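Local coordinates for mandelate racemase/muconate lactonizing enzyme-like protein (Rubrobacter xylanophilus DSM 9941, PDB 2QQ6) that binds magnesium and is probably a lyase of the enolase superfamily, related to mandelate racemase and muconate lactonizing enzyme, at residues Gly186-Val200 / Arg220-Met233. Sequence-based numbering, arbitrary orientation.
Sequences GAISPREHEAMVARV and RFDIPSSIRFARAM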
loop_
_atom_site.group_PDB
_atom_site.type_symbol
_atom_site.label_atom_id
_atom_site.label_comp_id
_atom_site.label_asym_id
_atom_site.label_seq_id
_atom_site.Cartn_x
_atom_site.Cartn_y
_atom_site.Cartn_z
ATOM N N GLY B 186 -11.443 15.473 13.918
ATOM C CA GLY B 186 -10.295 15.284 14.786
ATOM C C GLY B 186 -10.121 16.432 15.742
ATOM O O GLY B 186 -9.003 16.793 16.099
ATOM N N ALA B 187 -11.243 16.998 16.162
ATOM C CA ALA B 187 -11.235 18.137 17.054
ATOM C C ALA B 187 -10.889 17.746 18.481
ATOM O O ALA B 187 -11.216 16.654 18.912
ATOM C CB ALA B 187 -12.590 18.814 17.001
ATOM N N ILE B 188 -10.201 18.632 19.200
ATOM C CA ILE B 188 -9.835 18.394 20.602
ATOM C C ILE B 188 -10.652 19.379 21.409
ATOM O O ILE B 188 -10.580 20.576 21.164
ATOM C CB ILE B 188 -8.342 18.689 20.894
ATOM C CG1 ILE B 188 -7.441 17.791 20.046
ATOM C CG2 ILE B 188 -8.042 18.468 22.375
ATOM C CD1 ILE B 188 -5.972 17.921 20.392
ATOM N N SER B 189 -11.427 18.877 22.362
ATOM C CA SER B 189 -12.275 19.732 23.175
ATOM C C SER B 189 -11.482 20.534 24.187
ATOM O O SER B 189 -10.330 20.222 24.469
ATOM C CB SER B 189 -13.323 18.891 23.894
ATOM O OG SER B 189 -12.731 18.097 24.897
ATOM N N PRO B 190 -12.091 21.597 24.742
ATOM C CA PRO B 190 -11.399 22.425 25.733
ATOM C C PRO B 190 -10.783 21.596 26.869
ATOM O O PRO B 190 -9.587 21.689 27.140
ATOM C CB PRO B 190 -12.507 23.361 26.219
ATOM C CG PRO B 190 -13.312 23.579 24.995
ATOM C CD PRO B 190 -13.414 22.173 24.422
ATOM N N ARG B 191 -11.613 20.779 27.507
ATOM C CA ARG B 191 -11.209 19.921 28.624
ATOM C C ARG B 191 -10.348 18.694 28.264
ATOM O O ARG B 191 -9.543 18.237 29.072
ATOM C CB ARG B 191 -12.470 19.478 29.374
ATOM C CG ARG B 191 -12.260 18.346 30.358
ATOM C CD ARG B 191 -13.598 17.805 30.817
ATOM N NE ARG B 191 -14.276 18.709 31.740
ATOM C CZ ARG B 191 -15.532 18.549 32.145
ATOM N NH1 ARG B 191 -16.254 17.522 31.701
ATOM N NH2 ARG B 191 -16.060 19.406 33.011
ATOM N N GLU B 192 -10.549 18.156 27.066
ATOM C CA GLU B 192 -9.796 17.013 26.553
ATOM C C GLU B 192 -8.364 17.512 26.330
ATOM O O GLU B 192 -7.378 16.775 26.465
ATOM C CB GLU B 192 -10.421 16.566 25.226
ATOM C CG GLU B 192 -9.684 15.492 24.445
ATOM C CD GLU B 192 -10.215 15.334 23.011
ATOM O OE1 GLU B 192 -9.733 14.433 22.292
ATOM O OE2 GLU B 192 -11.111 16.106 22.596
ATOM N N HIS B 193 -8.277 18.791 25.993
ATOM C CA HIS B 193 -7.013 19.457 25.747
ATOM C C HIS B 193 -6.225 19.601 27.050
ATOM O O HIS B 193 -5.037 19.295 27.100
ATOM C CB HIS B 193 -7.290 20.833 25.143
ATOM C CG HIS B 193 -6.062 21.656 24.909
ATOM N ND1 HIS B 193 -5.497 21.811 23.661
ATOM C CD2 HIS B 193 -5.297 22.376 25.762
ATOM C CE1 HIS B 193 -4.436 22.593 23.758
ATOM N NE2 HIS B 193 -4.293 22.948 25.023
ATOM N N GLU B 194 -6.882 20.064 28.109
ATOM C CA GLU B 194 -6.196 20.232 29.381
ATOM C C GLU B 194 -5.753 18.870 29.857
ATOM O O GLU B 194 -4.662 18.715 30.387
ATOM C CB GLU B 194 -7.119 20.855 30.425
ATOM C CG GLU B 194 -7.951 22.013 29.914
ATOM C CD GLU B 194 -7.123 23.100 29.246
ATOM O OE1 GLU B 194 -7.625 23.700 28.260
ATOM O OE2 GLU B 194 -5.984 23.359 29.706
ATOM N N ALA B 195 -6.608 17.877 29.661
ATOM C CA ALA B 195 -6.293 16.522 30.080
ATOM C C ALA B 195 -4.965 16.080 29.489
ATOM O O ALA B 195 -4.120 15.521 30.182
ATOM C CB ALA B 195 -7.399 15.572 29.647
HETATM N N MSE B 196 -4.787 16.340 28.202
HETATM C CA MSE B 196 -3.566 15.950 27.514
HETATM C C MSE B 196 -2.306 16.649 28.026
HETATM O O MSE B 196 -1.278 16.003 28.273
HETATM C CB MSE B 196 -3.736 16.185 26.021
HETATM C CG MSE B 196 -4.705 15.212 25.393
HETATM SE SE MSE B 196 -5.450 15.872 23.686
HETATM C CE MSE B 196 -3.850 15.618 22.554
ATOM N N VAL B 197 -2.381 17.966 28.175
ATOM C CA VAL B 197 -1.246 18.721 28.670
ATOM C C VAL B 197 -0.917 18.246 30.082
ATOM O O VAL B 197 0.243 18.238 30.508
ATOM C CB VAL B 197 -1.561 20.217 28.717
ATOM C CG1 VAL B 197 -0.347 20.982 29.175
ATOM C CG2 VAL B 197 -2.007 20.688 27.354
ATOM N N ALA B 198 -1.950 17.839 30.807
ATOM C CA ALA B 198 -1.763 17.373 32.166
ATOM C C ALA B 198 -0.882 16.146 32.153
ATOM O O ALA B 198 0.050 16.041 32.950
ATOM C CB ALA B 198 -3.104 17.050 32.802
ATOM N N ARG B 199 -1.178 15.220 31.244
ATOM C CA ARG B 199 -0.395 14.002 31.149
ATOM C C ARG B 199 1.052 14.387 30.902
ATOM O O ARG B 199 1.969 13.880 31.551
ATOM C CB ARG B 199 -0.909 13.111 30.010
ATOM C CG ARG B 199 -0.122 11.810 29.834
ATOM C CD ARG B 199 -0.052 10.985 31.137
ATOM N NE ARG B 199 -1.351 10.448 31.548
ATOM C CZ ARG B 199 -2.070 9.600 30.815
ATOM N NH1 ARG B 199 -1.612 9.188 29.632
ATOM N NH2 ARG B 199 -3.248 9.175 31.257
ATOM N N VAL B 200 1.246 15.314 29.975
ATOM C CA VAL B 200 2.580 15.757 29.641
ATOM C C VAL B 200 3.254 16.321 30.886
ATOM O O VAL B 200 4.255 15.779 31.352
ATOM C CB VAL B 200 2.548 16.817 28.514
ATOM C CG1 VAL B 200 3.947 17.070 27.985
ATOM C CG2 VAL B 200 1.660 16.339 27.387
ATOM N N ARG B 220 -4.433 11.916 14.632
ATOM C CA ARG B 220 -5.890 11.849 14.666
ATOM C C ARG B 220 -6.577 13.206 14.623
ATOM O O ARG B 220 -7.805 13.253 14.714
ATOM C CB ARG B 220 -6.378 11.171 15.958
ATOM C CG ARG B 220 -5.524 10.059 16.519
ATOM C CD ARG B 220 -5.916 8.708 15.984
ATOM N NE ARG B 220 -5.304 7.652 16.780
ATOM C CZ ARG B 220 -5.415 6.359 16.515
ATOM N NH1 ARG B 220 -6.117 5.950 15.464
ATOM N NH2 ARG B 220 -4.824 5.477 17.301
ATOM N N PHE B 221 -5.833 14.303 14.478
ATOM C CA PHE B 221 -6.489 15.611 14.536
ATOM C C PHE B 221 -6.417 16.584 13.377
ATOM O O PHE B 221 -5.531 16.515 12.524
ATOM C CB PHE B 221 -6.036 16.313 15.809
ATOM C CG PHE B 221 -5.909 15.380 16.964
ATOM C CD1 PHE B 221 -4.772 14.592 17.112
ATOM C CD2 PHE B 221 -6.956 15.224 17.868
ATOM C CE1 PHE B 221 -4.685 13.666 18.138
ATOM C CE2 PHE B 221 -6.880 14.300 18.901
ATOM C CZ PHE B 221 -5.748 13.519 19.039
ATOM N N ASP B 222 -7.383 17.500 13.386
ATOM C CA ASP B 222 -7.512 18.541 12.382
ATOM C C ASP B 222 -6.496 19.647 12.615
ATOM O O ASP B 222 -5.862 19.729 13.667
ATOM C CB ASP B 222 -8.917 19.150 12.408
ATOM C CG ASP B 222 -9.284 19.702 13.767
ATOM O OD1 ASP B 222 -8.362 20.099 14.517
ATOM O OD2 ASP B 222 -10.492 19.756 14.085
ATOM N N ILE B 223 -6.371 20.515 11.626
ATOM C CA ILE B 223 -5.429 21.608 11.699
ATOM C C ILE B 223 -5.508 22.411 12.996
ATOM O O ILE B 223 -4.500 22.556 13.693
ATOM C CB ILE B 223 -5.592 22.538 10.464
ATOM C CG1 ILE B 223 -4.965 21.871 9.237
ATOM C CG2 ILE B 223 -4.945 23.880 10.723
ATOM C CD1 ILE B 223 -3.474 21.689 9.357
ATOM N N PRO B 224 -6.706 22.928 13.347
ATOM C CA PRO B 224 -6.886 23.720 14.568
ATOM C C PRO B 224 -6.399 23.036 15.849
ATOM O O PRO B 224 -5.605 23.603 16.608
ATOM C CB PRO B 224 -8.388 23.983 14.585
ATOM C CG PRO B 224 -8.720 24.045 13.156
ATOM C CD PRO B 224 -7.974 22.862 12.601
ATOM N N SER B 225 -6.874 21.819 16.086
ATOM C CA SER B 225 -6.479 21.095 17.285
ATOM C C SER B 225 -4.960 20.863 17.321
ATOM O O SER B 225 -4.302 21.097 18.336
ATOM C CB SER B 225 -7.237 19.756 17.364
ATOM O OG SER B 225 -8.641 19.946 17.476
ATOM N N SER B 226 -4.403 20.410 16.203
ATOM C CA SER B 226 -2.975 20.143 16.119
ATOM C C SER B 226 -2.182 21.385 16.520
ATOM O O SER B 226 -1.318 21.333 17.399
ATOM C CB SER B 226 -2.609 19.735 14.692
ATOM O OG SER B 226 -3.408 18.661 14.238
ATOM N N ILE B 227 -2.506 22.502 15.874
ATOM C CA ILE B 227 -1.844 23.770 16.120
ATOM C C ILE B 227 -1.985 24.258 17.553
ATOM O O ILE B 227 -1.005 24.647 18.184
ATOM C CB ILE B 227 -2.368 24.841 15.154
ATOM C CG1 ILE B 227 -2.010 24.451 13.719
ATOM C CG2 ILE B 227 -1.768 26.171 15.472
ATOM C CD1 ILE B 227 -2.244 25.534 12.707
ATOM N N ARG B 228 -3.204 24.232 18.074
ATOM C CA ARG B 228 -3.426 24.680 19.436
ATOM C C ARG B 228 -2.683 23.782 20.414
ATOM O O ARG B 228 -2.119 24.268 21.395
ATOM C CB ARG B 228 -4.920 24.686 19.770
ATOM C CG ARG B 228 -5.240 25.354 21.097
ATOM C CD ARG B 228 -6.689 25.161 21.564
ATOM N NE ARG B 228 -6.815 25.524 22.983
ATOM C CZ ARG B 228 -7.869 25.264 23.764
ATOM N NH1 ARG B 228 -8.942 24.626 23.285
ATOM N NH2 ARG B 228 -7.838 25.627 25.046
ATOM N N PHE B 229 -2.660 22.477 20.154
ATOM C CA PHE B 229 -1.975 21.582 21.071
ATOM C C PHE B 229 -0.473 21.720 20.962
ATOM O O PHE B 229 0.235 21.647 21.968
ATOM C CB PHE B 229 -2.364 20.122 20.833
ATOM C CG PHE B 229 -1.764 19.182 21.837
ATOM C CD1 PHE B 229 -2.204 19.189 23.156
ATOM C CD2 PHE B 229 -0.677 18.368 21.493
ATOM C CE1 PHE B 229 -1.570 18.406 24.124
ATOM C CE2 PHE B 229 -0.024 17.574 22.458
ATOM C CZ PHE B 229 -0.469 17.595 23.776
ATOM N N ALA B 230 0.017 21.913 19.740
ATOM C CA ALA B 230 1.453 22.064 19.510
ATOM C C ALA B 230 1.977 23.298 20.220
ATOM O O ALA B 230 2.993 23.232 20.915
ATOM C CB ALA B 230 1.740 22.172 18.041
ATOM N N ARG B 231 1.287 24.424 20.048
ATOM C CA ARG B 231 1.714 25.663 20.687
ATOM C C ARG B 231 1.844 25.439 22.184
ATOM O O ARG B 231 2.630 26.092 22.848
ATOM C CB ARG B 231 0.726 26.792 20.398
ATOM N N ALA B 232 1.086 24.494 22.716
ATOM C CA ALA B 232 1.143 24.221 24.143
ATOM C C ALA B 232 2.293 23.294 24.492
ATOM O O ALA B 232 2.755 23.277 25.622
ATOM C CB ALA B 232 -0.178 23.627 24.616
HETATM N N MSE B 233 2.762 22.522 23.527
HETATM C CA MSE B 233 3.864 21.615 23.795
HETATM C C MSE B 233 5.196 22.339 23.845
HETATM O O MSE B 233 6.221 21.750 24.209
HETATM C CB MSE B 233 3.912 20.518 22.733
HETATM C CG MSE B 233 2.860 19.444 22.956
HETATM SE SE MSE B 233 3.056 18.679 24.788
HETATM C CE MSE B 233 1.724 19.785 25.773
#
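F229, reaching from helix 223-233 against helix 190-200, is a worked example of knobs-into-holes packing: its ring fills the hole formed by H193, M196, V197 and V200. With CG anti to the backbone N (chi1 -175°), the side chain points the ring between these side chains. F229 CB lies 4.2 Å from I188 CD1; farther out, F229 CD1 is near H193 CE1, and F229 CE1 meets M196 CB and V197 CG2. F229 CZ, at the tip, faces V200 CG2. The bent selenomethionine M196 brings CE over the centre of one ring face, a CH-pi contact 3.9 Å from the F229 centroid. The same ring turns its edge toward the face of H193, an offset edge-to-face pair with planes at 78°. R228, extended from CG to NE, lays its guanidinium flat on the H193 imidazole, the planes nearly parallel, and has a long salt bridge to E194. Replacing H193 with an alanine is likely to leave the R228 guanidinium without its stacking surface and open a gap beside the F229 ring. In the loop leading to helix 190-200, I188 N donates to S225 OG, in the first turn of helix 223-233, at 2.7 Å, and G186 O accepts from D222 N at 3.2 Å, while I188 CD1 sits over the F221 ring. D222 N-caps its helix through OD1, which accepts from S225 N; S189 N donates to E192 OE2 at the start of the other helix. In the TIM-barrel-like domain, the two helix axes, over these segments, approach to 11.0 Å and cross at -32°; strand 212-216 links them in sequence, and its I215 meets V200 and M233, while helix 250-257 packs against I223 and S226.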